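PDB 5EK8: lipoxygenase from Cyanothece sp., which probably catalyses, at a non-heme iron, the insertion of molecular oxygen into polyunsaturated fatty acids with 9R specificity. Local coordinates for residues Glu72-Asp77 / Leu87-Thr92; Gln223-Tyr228 / Gly581-Tyr586; Gly302-Thr307 / Gln444-Asp449; Tyr466-Phe471 / Asn554-Cys559. One frame throughout, in Å; residues are numbered along the deposited sequence.

Interaction 1: Glu72-Asp77 / Leu87-Thr92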
loop_
_atom_site.group_PDB
_atom_site.type_symbol
_atom_site.label_atom_id
_atom_site.label_comp_id
_atom_site.label_asym_id
_atom_site.label_seq_id
_atom_site.Cartn_x
_atom_site.Cartn_y
_atom_site.Cartn_z
ATOM N N GLU A 72 -12.927 14.579 -19.431
ATOM C CA GLU A 72 -13.101 14.667 -20.874
ATOM C C GLU A 72 -14.241 13.781 -21.348
ATOM O O GLU A 72 -14.418 12.657 -20.876
ATOM C CB GLU A 72 -11.803 14.304 -21.604
ATOM C CG GLU A 72 -10.748 15.400 -21.550
ATOM C CD GLU A 72 -9.424 14.989 -22.172
ATOM O OE1 GLU A 72 -9.434 14.251 -23.183
ATOM O OE2 GLU A 72 -8.369 15.404 -21.646
ATOM N N LEU A 73 -15.015 14.314 -22.284
ATOM C CA LEU A 73 -16.142 13.603 -22.862
ATOM C C LEU A 73 -16.016 13.567 -24.375
ATOM O O LEU A 73 -15.647 14.563 -25.001
ATOM C CB LEU A 73 -17.459 14.267 -22.460
ATOM C CG LEU A 73 -18.312 13.638 -21.360
ATOM C CD1 LEU A 73 -17.460 13.076 -20.238
ATOM C CD2 LEU A 73 -19.270 14.689 -20.825
ATOM N N GLU A 74 -16.324 12.417 -24.962
ATOM C CA GLU A 74 -16.315 12.291 -26.412
ATOM C C GLU A 74 -17.686 11.855 -26.924
ATOM O O GLU A 74 -18.287 10.911 -26.409
ATOM C CB GLU A 74 -15.233 11.306 -26.863
ATOM C CG GLU A 74 -13.804 11.751 -26.538
ATOM C CD GLU A 74 -12.740 10.751 -26.991
ATOM O OE1 GLU A 74 -13.096 9.607 -27.349
ATOM O OE2 GLU A 74 -11.541 11.112 -26.989
ATOM N N VAL A 75 -18.190 12.560 -27.927
ATOM C CA VAL A 75 -19.444 12.172 -28.556
ATOM C C VAL A 75 -19.166 11.261 -29.745
ATOM O O VAL A 75 -18.442 11.624 -30.669
ATOM C CB VAL A 75 -20.257 13.393 -29.011
ATOM C CG1 VAL A 75 -21.335 12.977 -29.999
ATOM C CG2 VAL A 75 -20.868 14.088 -27.811
ATOM N N TRP A 76 -19.741 10.067 -29.700
ATOM C CA TRP A 76 -19.556 9.073 -30.745
ATOM C C TRP A 76 -20.890 8.610 -31.297
ATOM O O TRP A 76 -21.903 8.646 -30.605
ATOM C CB TRP A 76 -18.788 7.862 -30.207
ATOM C CG TRP A 76 -17.344 8.117 -29.920
ATOM C CD1 TRP A 76 -16.836 8.834 -28.883
ATOM C CD2 TRP A 76 -16.217 7.638 -30.668
ATOM N NE1 TRP A 76 -15.461 8.841 -28.937
ATOM C CE2 TRP A 76 -15.057 8.115 -30.025
ATOM C CE3 TRP A 76 -16.078 6.858 -31.821
ATOM C CZ2 TRP A 76 -13.771 7.838 -30.496
ATOM C CZ3 TRP A 76 -14.801 6.579 -32.286
ATOM C CH2 TRP A 76 -13.665 7.076 -31.630
ATOM N N ASP A 77 -20.889 8.167 -32.543
ATOM C CA ASP A 77 -22.020 7.434 -33.067
ATOM C C ASP A 77 -21.788 5.948 -32.876
ATOM O O ASP A 77 -20.816 5.386 -33.403
ATOM C CB ASP A 77 -22.245 7.733 -34.543
ATOM C CG ASP A 77 -23.387 6.931 -35.117
ATOM O OD1 ASP A 77 -23.163 5.776 -35.538
ATOM O OD2 ASP A 77 -24.518 7.449 -35.137
ATOM N N LEU A 87 -17.456 12.019 -33.338
ATOM C CA LEU A 87 -18.269 13.168 -33.727
ATOM C C LEU A 87 -17.807 14.482 -33.090
ATOM O O LEU A 87 -17.946 15.545 -33.699
ATOM C CB LEU A 87 -19.741 12.916 -33.379
ATOM C CG LEU A 87 -20.359 11.660 -34.002
ATOM C CD1 LEU A 87 -21.844 11.590 -33.712
ATOM C CD2 LEU A 87 -20.090 11.593 -35.510
ATOM N N GLY A 88 -17.264 14.412 -31.875
ATOM C CA GLY A 88 -16.812 15.612 -31.187
ATOM C C GLY A 88 -16.259 15.405 -29.789
ATOM O O GLY A 88 -16.545 14.402 -29.136
ATOM N N LYS A 89 -15.470 16.371 -29.327
ATOM C CA LYS A 89 -14.825 16.299 -28.016
ATOM C C LYS A 89 -15.344 17.369 -27.060
ATOM O O LYS A 89 -16.174 18.193 -27.432
ATOM C CB LYS A 89 -13.312 16.446 -28.163
ATOM C CG LYS A 89 -12.537 15.147 -28.130
ATOM C CD LYS A 89 -11.103 15.390 -28.572
ATOM C CE LYS A 89 -10.523 16.620 -27.890
ATOM N NZ LYS A 89 -9.237 17.036 -28.504
ATOM N N GLY A 90 -14.834 17.355 -25.830
ATOM C CA GLY A 90 -15.182 18.367 -24.849
ATOM C C GLY A 90 -15.024 17.899 -23.413
ATOM O O GLY A 90 -14.723 16.731 -23.157
ATOM N N VAL A 91 -15.218 18.819 -22.472
ATOM C CA VAL A 91 -15.049 18.521 -21.052
ATOM C C VAL A 91 -16.257 18.950 -20.221
ATOM O O VAL A 91 -17.109 19.713 -20.673
ATOM C CB VAL A 91 -13.795 19.214 -20.465
ATOM C CG1 VAL A 91 -12.592 18.971 -21.344
ATOM C CG2 VAL A 91 -14.034 20.711 -20.302
ATOM N N THR A 92 -16.319 18.446 -18.995
ATOM C CA THR A 92 -17.307 18.902 -18.029
ATOM C C THR A 92 -16.757 20.111 -17.277
ATOM O O THR A 92 -15.545 20.221 -17.087
ATOM C CB THR A 92 -17.661 17.795 -17.024
ATOM O OG1 THR A 92 -16.463 17.351 -16.372
ATOM C CG2 THR A 92 -18.315 16.620 -17.733
#

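Interaction 2: Gln223-Tyr228 / Gly581-Tyr586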
loop_
_atom_site.group_PDB
_atom_site.type_symbol
_atom_site.label_atom_id
_atom_site.label_comp_id
_atom_site.label_asym_id
_atom_site.label_seq_id
_atom_site.Cartn_x
_atom_site.Cartn_y
_atom_site.Cartn_z
ATOM N N GLN A 223 15.014 -28.903 4.852
ATOM C CA GLN A 223 14.753 -29.138 3.436
ATOM C C GLN A 223 14.025 -27.959 2.783
ATOM O O GLN A 223 14.375 -27.536 1.675
ATOM C CB GLN A 223 13.942 -30.420 3.263
ATOM C CG GLN A 223 13.727 -30.834 1.824
ATOM C CD GLN A 223 12.952 -32.131 1.717
ATOM O OE1 GLN A 223 12.930 -32.933 2.654
ATOM N NE2 GLN A 223 12.296 -32.340 0.578
ATOM N N ILE A 224 13.013 -27.435 3.475
ATOM C CA ILE A 224 12.265 -26.274 2.996
ATOM C C ILE A 224 13.190 -25.080 2.842
ATOM O O ILE A 224 13.155 -24.381 1.827
ATOM C CB ILE A 224 11.110 -25.897 3.949
ATOM C CG1 ILE A 224 10.060 -27.003 3.979
ATOM C CG2 ILE A 224 10.454 -24.590 3.520
ATOM C CD1 ILE A 224 8.950 -26.744 4.965
ATOM N N GLN A 225 14.025 -24.852 3.850
ATOM C CA GLN A 225 14.945 -23.726 3.811
ATOM C C GLN A 225 15.940 -23.870 2.661
ATOM O O GLN A 225 16.167 -22.925 1.906
ATOM C CB GLN A 225 15.687 -23.593 5.132
ATOM C CG GLN A 225 16.360 -22.247 5.303
ATOM C CD GLN A 225 15.365 -21.131 5.577
ATOM O OE1 GLN A 225 14.889 -20.961 6.707
ATOM N NE2 GLN A 225 15.043 -20.364 4.543
ATOM N N ALA A 226 16.521 -25.061 2.532
ATOM C CA ALA A 226 17.475 -25.350 1.464
ATOM C C ALA A 226 16.879 -25.136 0.079
ATOM O O ALA A 226 17.536 -24.581 -0.805
ATOM C CB ALA A 226 17.990 -26.775 1.591
ATOM N N ASP A 227 15.634 -25.572 -0.105
ATOM C CA ASP A 227 15.004 -25.533 -1.423
ATOM C C ASP A 227 14.683 -24.111 -1.898
ATOM O O ASP A 227 14.482 -23.886 -3.095
ATOM C CB ASP A 227 13.736 -26.391 -1.429
ATOM C CG ASP A 227 14.044 -27.879 -1.516
ATOM O OD1 ASP A 227 15.233 -28.233 -1.663
ATOM O OD2 ASP A 227 13.102 -28.697 -1.447
ATOM N N TYR A 228 14.633 -23.160 -0.970
ATOM C CA TYR A 228 14.532 -21.748 -1.334
ATOM C C TYR A 228 15.912 -21.106 -1.271
ATOM O O TYR A 228 16.785 -21.592 -0.558
ATOM C CB TYR A 228 13.568 -20.993 -0.413
ATOM C CG TYR A 228 12.106 -21.349 -0.567
ATOM C CD1 TYR A 228 11.353 -20.849 -1.620
ATOM C CD2 TYR A 228 11.472 -22.162 0.363
ATOM C CE1 TYR A 228 10.012 -21.167 -1.752
ATOM C CE2 TYR A 228 10.132 -22.484 0.240
ATOM C CZ TYR A 228 9.407 -21.986 -0.818
ATOM O OH TYR A 228 8.075 -22.308 -0.939
ATOM N N GLY A 581 12.529 -12.140 7.745
ATOM C CA GLY A 581 11.744 -13.353 7.866
ATOM C C GLY A 581 11.998 -14.435 6.838
ATOM O O GLY A 581 11.234 -15.395 6.757
ATOM N N GLY A 582 13.067 -14.288 6.060
ATOM C CA GLY A 582 13.420 -15.277 5.056
ATOM C C GLY A 582 13.937 -16.579 5.642
ATOM O O GLY A 582 13.823 -17.635 5.022
ATOM N N GLU A 583 14.501 -16.505 6.845
ATOM C CA GLU A 583 15.050 -17.679 7.516
ATOM C C GLU A 583 14.184 -18.116 8.698
ATOM O O GLU A 583 14.074 -17.409 9.701
ATOM C CB GLU A 583 16.477 -17.404 7.986
ATOM C CG GLU A 583 17.088 -18.537 8.786
ATOM C CD GLU A 583 18.479 -18.210 9.296
ATOM O OE1 GLU A 583 18.754 -17.015 9.549
ATOM O OE2 GLU A 583 19.297 -19.150 9.432
ATOM N N LEU A 584 13.596 -19.300 8.564
ATOM C CA LEU A 584 12.626 -19.837 9.516
ATOM C C LEU A 584 13.163 -19.977 10.935
ATOM O O LEU A 584 12.456 -19.693 11.907
ATOM C CB LEU A 584 12.128 -21.197 9.027
ATOM C CG LEU A 584 11.495 -21.182 7.635
ATOM C CD1 LEU A 584 11.609 -22.544 6.961
ATOM C CD2 LEU A 584 10.040 -20.751 7.732
ATOM N N ALA A 585 14.411 -20.413 11.061
ATOM C CA ALA A 585 14.996 -20.612 12.383
ATOM C C ALA A 585 15.120 -19.292 13.147
ATOM O O ALA A 585 15.134 -19.263 14.381
ATOM C CB ALA A 585 16.352 -21.281 12.260
ATOM N N TYR A 586 15.204 -18.201 12.397
ATOM C CA TYR A 586 15.494 -16.890 12.960
ATOM C C TYR A 586 14.225 -16.089 13.233
ATOM O O TYR A 586 14.171 -15.283 14.168
ATOM C CB TYR A 586 16.415 -16.123 12.011
ATOM C CG TYR A 586 16.664 -14.686 12.394
ATOM C CD1 TYR A 586 17.501 -14.360 13.452
ATOM C CD2 TYR A 586 16.069 -13.649 11.687
ATOM C CE1 TYR A 586 17.731 -13.039 13.801
ATOM C CE2 TYR A 586 16.297 -12.328 12.023
ATOM C CZ TYR A 586 17.131 -12.026 13.078
ATOM O OH TYR A 586 17.349 -10.709 13.418
#

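Interaction 3: Gly302-Thr307 / Gln444-Asp449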
loop_
_atom_site.group_PDB
_atom_site.type_symbol
_atom_site.label_atom_id
_atom_site.label_comp_id
_atom_site.label_asym_id
_atom_site.label_seq_id
_atom_site.Cartn_x
_atom_site.Cartn_y
_atom_site.Cartn_z
ATOM N N GLY A 302 26.122 6.316 23.109
ATOM C CA GLY A 302 25.612 6.327 21.748
ATOM C C GLY A 302 25.355 4.943 21.187
ATOM O O GLY A 302 25.186 4.769 19.979
ATOM N N LYS A 303 25.328 3.953 22.071
ATOM C CA LYS A 303 25.028 2.584 21.678
ATOM C C LYS A 303 23.841 2.078 22.486
ATOM O O LYS A 303 23.666 2.459 23.645
ATOM C CB LYS A 303 26.240 1.674 21.891
ATOM C CG LYS A 303 26.443 0.625 20.810
ATOM C CD LYS A 303 27.270 1.176 19.657
ATOM C CE LYS A 303 27.435 0.150 18.545
ATOM N NZ LYS A 303 28.163 0.725 17.379
ATOM N N LEU A 304 23.024 1.228 21.876
ATOM C CA LEU A 304 21.900 0.622 22.578
ATOM C C LEU A 304 22.166 -0.848 22.883
ATOM O O LEU A 304 22.381 -1.646 21.976
ATOM C CB LEU A 304 20.614 0.759 21.757
ATOM C CG LEU A 304 19.806 2.048 21.904
ATOM C CD1 LEU A 304 18.651 2.046 20.922
ATOM C CD2 LEU A 304 19.300 2.197 23.334
ATOM N N PHE A 305 22.150 -1.196 24.165
ATOM C CA PHE A 305 22.316 -2.578 24.595
ATOM C C PHE A 305 21.021 -3.082 25.221
ATOM O O PHE A 305 20.362 -2.342 25.947
ATOM C CB PHE A 305 23.465 -2.702 25.603
ATOM C CG PHE A 305 24.738 -2.034 25.163
ATOM C CD1 PHE A 305 25.708 -2.748 24.474
ATOM C CD2 PHE A 305 24.966 -0.694 25.437
ATOM C CE1 PHE A 305 26.877 -2.137 24.066
ATOM C CE2 PHE A 305 26.130 -0.080 25.031
ATOM C CZ PHE A 305 27.090 -0.802 24.345
ATOM N N PRO A 306 20.658 -4.346 24.957
ATOM C CA PRO A 306 19.451 -4.907 25.574
ATOM C C PRO A 306 19.686 -5.278 27.036
ATOM O O PRO A 306 20.649 -5.977 27.339
ATOM C CB PRO A 306 19.171 -6.146 24.726
ATOM C CG PRO A 306 20.524 -6.575 24.241
ATOM C CD PRO A 306 21.354 -5.321 24.100
ATOM N N THR A 307 18.824 -4.807 27.931
ATOM C CA THR A 307 18.994 -5.079 29.354
ATOM C C THR A 307 18.161 -6.274 29.814
ATOM O O THR A 307 18.643 -7.106 30.583
ATOM C CB THR A 307 18.629 -3.857 30.195
ATOM O OG1 THR A 307 17.254 -3.523 29.975
ATOM C CG2 THR A 307 19.496 -2.681 29.798
ATOM N N GLN A 444 13.135 11.136 15.081
ATOM C CA GLN A 444 14.519 11.599 15.113
ATOM C C GLN A 444 15.460 10.486 15.581
ATOM O O GLN A 444 15.052 9.602 16.339
ATOM C CB GLN A 444 14.650 12.827 16.016
ATOM C CG GLN A 444 13.961 14.062 15.467
ATOM C CD GLN A 444 14.450 14.430 14.078
ATOM O OE1 GLN A 444 15.635 14.303 13.770
ATOM N NE2 GLN A 444 13.534 14.881 13.228
ATOM N N PRO A 445 16.723 10.520 15.117
ATOM C CA PRO A 445 17.700 9.475 15.437
ATOM C C PRO A 445 18.040 9.402 16.920
ATOM O O PRO A 445 18.504 10.388 17.487
ATOM C CB PRO A 445 18.932 9.886 14.622
ATOM C CG PRO A 445 18.405 10.758 13.540
ATOM C CD PRO A 445 17.273 11.501 14.165
ATOM N N ILE A 446 17.809 8.244 17.531
ATOM C CA ILE A 446 18.239 8.006 18.901
ATOM C C ILE A 446 19.761 8.023 19.006
ATOM O O ILE A 446 20.319 8.600 19.938
ATOM C CB ILE A 446 17.727 6.657 19.435
ATOM C CG1 ILE A 446 16.217 6.530 19.243
ATOM C CG2 ILE A 446 18.107 6.486 20.898
ATOM C CD1 ILE A 446 15.641 5.288 19.882
ATOM N N CYS A 447 20.425 7.383 18.045
ATOM C CA CYS A 447 21.881 7.286 18.047
ATOM C C CYS A 447 22.451 7.195 16.630
ATOM O O CYS A 447 21.708 7.230 15.652
ATOM C CB CYS A 447 22.325 6.076 18.864
ATOM S SG CYS A 447 21.576 4.525 18.327
ATOM N N ASP A 448 23.772 7.078 16.530
ATOM C CA ASP A 448 24.449 7.009 15.236
ATOM C C ASP A 448 24.081 5.755 14.448
ATOM O O ASP A 448 24.029 5.788 13.219
ATOM C CB ASP A 448 25.965 7.076 15.426
ATOM C CG ASP A 448 26.465 8.494 15.583
ATOM O OD1 ASP A 448 25.902 9.386 14.914
ATOM O OD2 ASP A 448 27.411 8.716 16.369
ATOM N N ASP A 449 23.828 4.658 15.155
ATOM C CA ASP A 449 23.454 3.400 14.515
ATOM C C ASP A 449 21.996 3.396 14.062
ATOM O O ASP A 449 21.548 2.461 13.394
ATOM C CB ASP A 449 23.704 2.222 15.462
ATOM C CG ASP A 449 25.168 1.811 15.517
ATOM O OD1 ASP A 449 26.029 2.576 15.032
ATOM O OD2 ASP A 449 25.460 0.721 16.051
#

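Interaction 4: Tyr466-Phe471 / Asn554-Cys559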
loop_
_atom_site.group_PDB
_atom_site.type_symbol
_atom_site.label_atom_id
_atom_site.label_comp_id
_atom_site.label_asym_id
_atom_site.label_seq_id
_atom_site.Cartn_x
_atom_site.Cartn_y
_atom_site.Cartn_z
ATOM N N TYR A 466 11.443 19.370 -2.778
ATOM C CA TYR A 466 10.656 19.016 -3.951
ATOM C C TYR A 466 9.286 19.682 -3.945
ATOM O O TYR A 466 8.926 20.367 -4.899
ATOM C CB TYR A 466 10.499 17.499 -4.042
ATOM C CG TYR A 466 9.470 17.039 -5.050
ATOM C CD1 TYR A 466 9.553 17.421 -6.389
ATOM C CD2 TYR A 466 8.424 16.210 -4.668
ATOM C CE1 TYR A 466 8.614 16.999 -7.312
ATOM C CE2 TYR A 466 7.485 15.781 -5.581
ATOM C CZ TYR A 466 7.582 16.176 -6.901
ATOM O OH TYR A 466 6.639 15.739 -7.805
ATOM N N VAL A 467 8.538 19.482 -2.864
ATOM C CA VAL A 467 7.183 20.010 -2.738
ATOM C C VAL A 467 7.166 21.530 -2.839
ATOM O O VAL A 467 6.357 22.100 -3.576
ATOM C CB VAL A 467 6.531 19.589 -1.404
ATOM C CG1 VAL A 467 5.204 20.308 -1.200
ATOM C CG2 VAL A 467 6.335 18.087 -1.359
ATOM N N ASP A 468 8.059 22.182 -2.096
ATOM C CA ASP A 468 8.172 23.638 -2.152
ATOM C C ASP A 468 8.402 24.113 -3.586
ATOM O O ASP A 468 7.694 24.995 -4.085
ATOM C CB ASP A 468 9.308 24.130 -1.250
ATOM C CG ASP A 468 8.914 24.183 0.210
ATOM O OD1 ASP A 468 7.723 24.407 0.500
ATOM O OD2 ASP A 468 9.798 24.013 1.073
ATOM N N ALA A 469 9.386 23.508 -4.247
ATOM C CA ALA A 469 9.723 23.866 -5.622
ATOM C C ALA A 469 8.532 23.704 -6.562
ATOM O O ALA A 469 8.175 24.629 -7.295
ATOM C CB ALA A 469 10.887 23.030 -6.106
ATOM N N PHE A 470 7.920 22.525 -6.525
ATOM C CA PHE A 470 6.788 22.208 -7.390
ATOM C C PHE A 470 5.653 23.201 -7.198
ATOM O O PHE A 470 5.129 23.754 -8.169
ATOM C CB PHE A 470 6.291 20.787 -7.120
ATOM C CG PHE A 470 5.213 20.329 -8.064
ATOM C CD1 PHE A 470 3.874 20.572 -7.785
ATOM C CD2 PHE A 470 5.538 19.640 -9.221
ATOM C CE1 PHE A 470 2.884 20.147 -8.648
ATOM C CE2 PHE A 470 4.555 19.210 -10.091
ATOM C CZ PHE A 470 3.225 19.463 -9.806
ATOM N N PHE A 471 5.278 23.419 -5.941
ATOM C CA PHE A 471 4.210 24.353 -5.613
ATOM C C PHE A 471 4.523 25.745 -6.134
ATOM O O PHE A 471 3.639 26.440 -6.635
ATOM C CB PHE A 471 3.977 24.397 -4.103
ATOM C CG PHE A 471 2.959 23.406 -3.619
ATOM C CD1 PHE A 471 1.721 23.830 -3.168
ATOM C CD2 PHE A 471 3.236 22.047 -3.626
ATOM C CE1 PHE A 471 0.780 22.920 -2.724
ATOM C CE2 PHE A 471 2.300 21.132 -3.186
ATOM C CZ PHE A 471 1.072 21.569 -2.732
ATOM N N ASN A 554 -1.206 23.163 4.239
ATOM C CA ASN A 554 -1.917 21.912 4.467
ATOM C C ASN A 554 -1.703 20.929 3.326
ATOM O O ASN A 554 -1.343 19.769 3.547
ATOM C CB ASN A 554 -3.414 22.171 4.645
ATOM C CG ASN A 554 -3.784 22.537 6.065
ATOM O OD1 ASN A 554 -2.938 22.551 6.960
ATOM N ND2 ASN A 554 -5.058 22.845 6.280
ATOM N N LEU A 555 -1.926 21.407 2.105
ATOM C CA LEU A 555 -1.770 20.580 0.918
ATOM C C LEU A 555 -0.333 20.088 0.761
ATOM O O LEU A 555 -0.108 18.917 0.473
ATOM C CB LEU A 555 -2.204 21.349 -0.329
ATOM C CG LEU A 555 -2.297 20.499 -1.597
ATOM C CD1 LEU A 555 -3.226 19.310 -1.363
ATOM C CD2 LEU A 555 -2.773 21.339 -2.773
ATOM N N LYS A 556 0.630 20.984 0.960
ATOM C CA LYS A 556 2.044 20.626 0.896
ATOM C C LYS A 556 2.374 19.512 1.885
ATOM O O LYS A 556 3.102 18.572 1.556
ATOM C CB LYS A 556 2.921 21.852 1.170
ATOM C CG LYS A 556 2.828 22.932 0.108
ATOM C CD LYS A 556 3.115 24.301 0.693
ATOM C CE LYS A 556 4.598 24.602 0.721
ATOM N NZ LYS A 556 5.096 25.026 -0.610
ATOM N N GLN A 557 1.827 19.614 3.093
ATOM C CA GLN A 557 2.083 18.604 4.117
ATOM C C GLN A 557 1.461 17.261 3.747
ATOM O O GLN A 557 2.085 16.211 3.912
ATOM C CB GLN A 557 1.564 19.069 5.482
ATOM C CG GLN A 557 1.533 17.978 6.555
ATOM C CD GLN A 557 2.893 17.324 6.798
ATOM O OE1 GLN A 557 3.940 17.896 6.492
ATOM N NE2 GLN A 557 2.876 16.117 7.353
ATOM N N CYS A 558 0.231 17.299 3.244
ATOM C CA CYS A 558 -0.452 16.082 2.823
ATOM C C CYS A 558 0.336 15.398 1.702
ATOM O O CYS A 558 0.504 14.175 1.689
ATOM C CB CYS A 558 -1.879 16.401 2.370
ATOM S SG CYS A 558 -2.901 14.956 1.984
ATOM N N CYS A 559 0.832 16.207 0.774
ATOM C CA CYS A 559 1.638 15.715 -0.334
ATOM C C CYS A 559 2.924 15.052 0.156
ATOM O O CYS A 559 3.277 13.954 -0.293
ATOM C CB CYS A 559 1.955 16.857 -1.293
ATOM S SG CYS A 559 0.528 17.420 -2.268
#

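Interaction 1: Glu72-Asp77 / Leu87-Thr92
Val75 meets two residues of the facing strand at once: its carbonyl O accepts Leu87 N at 2.9 Å and, longer, Gly88 N at 3.3 Å, one carbonyl serving two successive N-H groups. In return Val75 N donates to Gly88 O at 2.7 Å. Farther along the ladder Leu73 N donates to Gly90 O. The same pairing puts Val75 CG1, anti to the backbone N (chi1 164°), 3.7 Å from Leu87 CB. On this face Leu73 CD2 also reaches Thr92 CG2, and Phe98, Ile100 and Tyr102 of strand 97-102 pack beneath. On the other face the Glu74 and Lys89 chains lie side by side, CG to CG at 4.0 Å, and Glu72 CG rests on Val91 CG1. Glu74 OE1 is held by Trp76 NE1 at 2.9 Å, the carboxylate oxygen lying in the indole plane; Arg118 makes a cation-pi contact with that ring. The whole is an antiparallel beta hairpin with a classic bulge, Leu87 and Gly88 opposite Val75, at one margin of a four-stranded sheet in the N-terminal beta region, consistent with the PLAT domain of lipoxygenases.

Interaction 2: Gln223-Tyr228 / Gly581-Tyr586
Gln225 and Leu584 meet through the side-chain amide of the one and the backbone of the other: Gln225 OE1 accepts Leu584 N at 2.8 Å, with the donor in the plane of the amide carbonyl. The other arm of the amide turns to the preceding part of the loop, where Gln225 NE2 donates to Gly582 O at 3.0 Å, that oxygen lying 17° out of the amide plane. One flat group thus spans Glu583, gripping the chain by a carbonyl before it and an N-H after it. The chain of Gln225 leaves the helix with CG anti to the backbone N (chi1 -164°), then bends at chi2 (73°). In the mostly helical lipoxygenase body, this glutamine amide bridges the short helix 221-227 to backbone groups of the loop that follows helix 577-581, far away in sequence. Leu584 packs against the same oxygen, its CG 3.5 Å from Gln225 OE1. Beside it Leu584 CD1 approaches Ile224 CG2 at 4.2 Å, the two side chains crossing at about a right angle. Leu584 packs further on Ala611 and Gln614 of helix 608-623, while Ile224 leans on His208 of helix 188-214. Glu583 directs its carboxylate to Arg245 in a salt bridge, with Thr233 as a second partner for OE1.

Interaction 3: Gly302-Thr307 / Gln444-Asp449
The flat group of this contact is the carboxylate of Asp449, which Lys303 approaches on the syn side of OD2, 28° out of the carboxylate plane. Lys303 NZ donates to Asp449 OD2 at 3.0 Å in a salt bridge, and NZ stays farther from OD1, at 3.7 Å. Lys303 CE lies beside the same OD2. Although Lys303 leaves the backbone pointing away from the loop, its chain bends at chi2 (87°), which swings CD round before the rest runs on extended. Asp449, by contrast, leaves its backbone toward the strand, and the two side chains cross at a slant. Next to the ion pair the backbone comes in: Gly302 O sits 3.3 Å from Cys447 CB, an approach of a carbonyl to a methylene. Leu304 CD1 and Ile446 CG2 approach loosely, 4.5 Å apart. Both residues lean on Leu263, and Leu304, which is buried, also packs on Val251 and Leu255 of helix 247-256. The loop has ties of its own, Ile446 N to His450 ND1 and Asp449 O to Asn256 ND2. The arrangement joins the turn of an antiparallel hairpin, strands 291-300 and 303-313 of a larger sheet, to the loop leading into helix 451-473, with an ion pair beside the aliphatic contact.

Interaction 4: Tyr466-Phe471 / Asn554-Cys559
Lys556 reaches Phe471 and Asp468 through a sequence of bends: CG stands anti to the carbonyl carbon (chi1 -66°), chi3 turns CE, and chi4 (79°) turns NZ toward the other helix. The first of these puts CG over the centre of the Phe471 ring, 3.4 Å from the centroid and close to the ring normal, a CH-pi contact across the face. The later ones put Lys556 NZ 2.9 Å from Asp468 OD1, a salt bridge that uses the anti lone pair of OD1, on the side away from the other carboxylate oxygen. The lysine therefore serves two purposes, its aliphatic part roofing the aromatic ring and its ammonium pairing with the carboxylate of Asp468, three residues before Phe471. Its root is covered too: Val467 CG1 packs on Lys556 CB at 3.6 Å. The ring edge is lined by residues one turn apart. Leu555 brings its CG to 3.7 Å from Phe471 CZ in the ring plane. Cys559 SG lies 4.2 Å from Phe471 CZ, a sulfur-aromatic contact at the edge. The helix segments run at 133° to one another, their axes 10.1 Å apart at the closest, with Val467 and Lys556 nearest in the backbone. Helix 383-391 closes the side of this interface: Met386 touches Val467 and Cys559, and Ile383 touches Phe471. Within helix 549-574 Ile552 also reaches Phe471, so that the aromatic ring is set among three helices of the mostly helical lipoxygenase body.

From the N terminus, interaction 1 comes first, closing a tight hairpin in the N-terminal beta region before any of the others begins. Interaction 2 then opens at residue 223 and closes only at 581-586, tying an early helix to a loop late in the chain and enclosing more than 350 residues. Interactions 3 and 4 both nest inside that span, one after the other without crossing: the first joins a sheet to the loop before helix 451-473, the second packs that same helix, farther along, on helix 549-574. Interactions 3 and 4 have nearest atoms about 12 Å apart; interaction 1 lies on the opposite side of the chain's centre from 2 and 3.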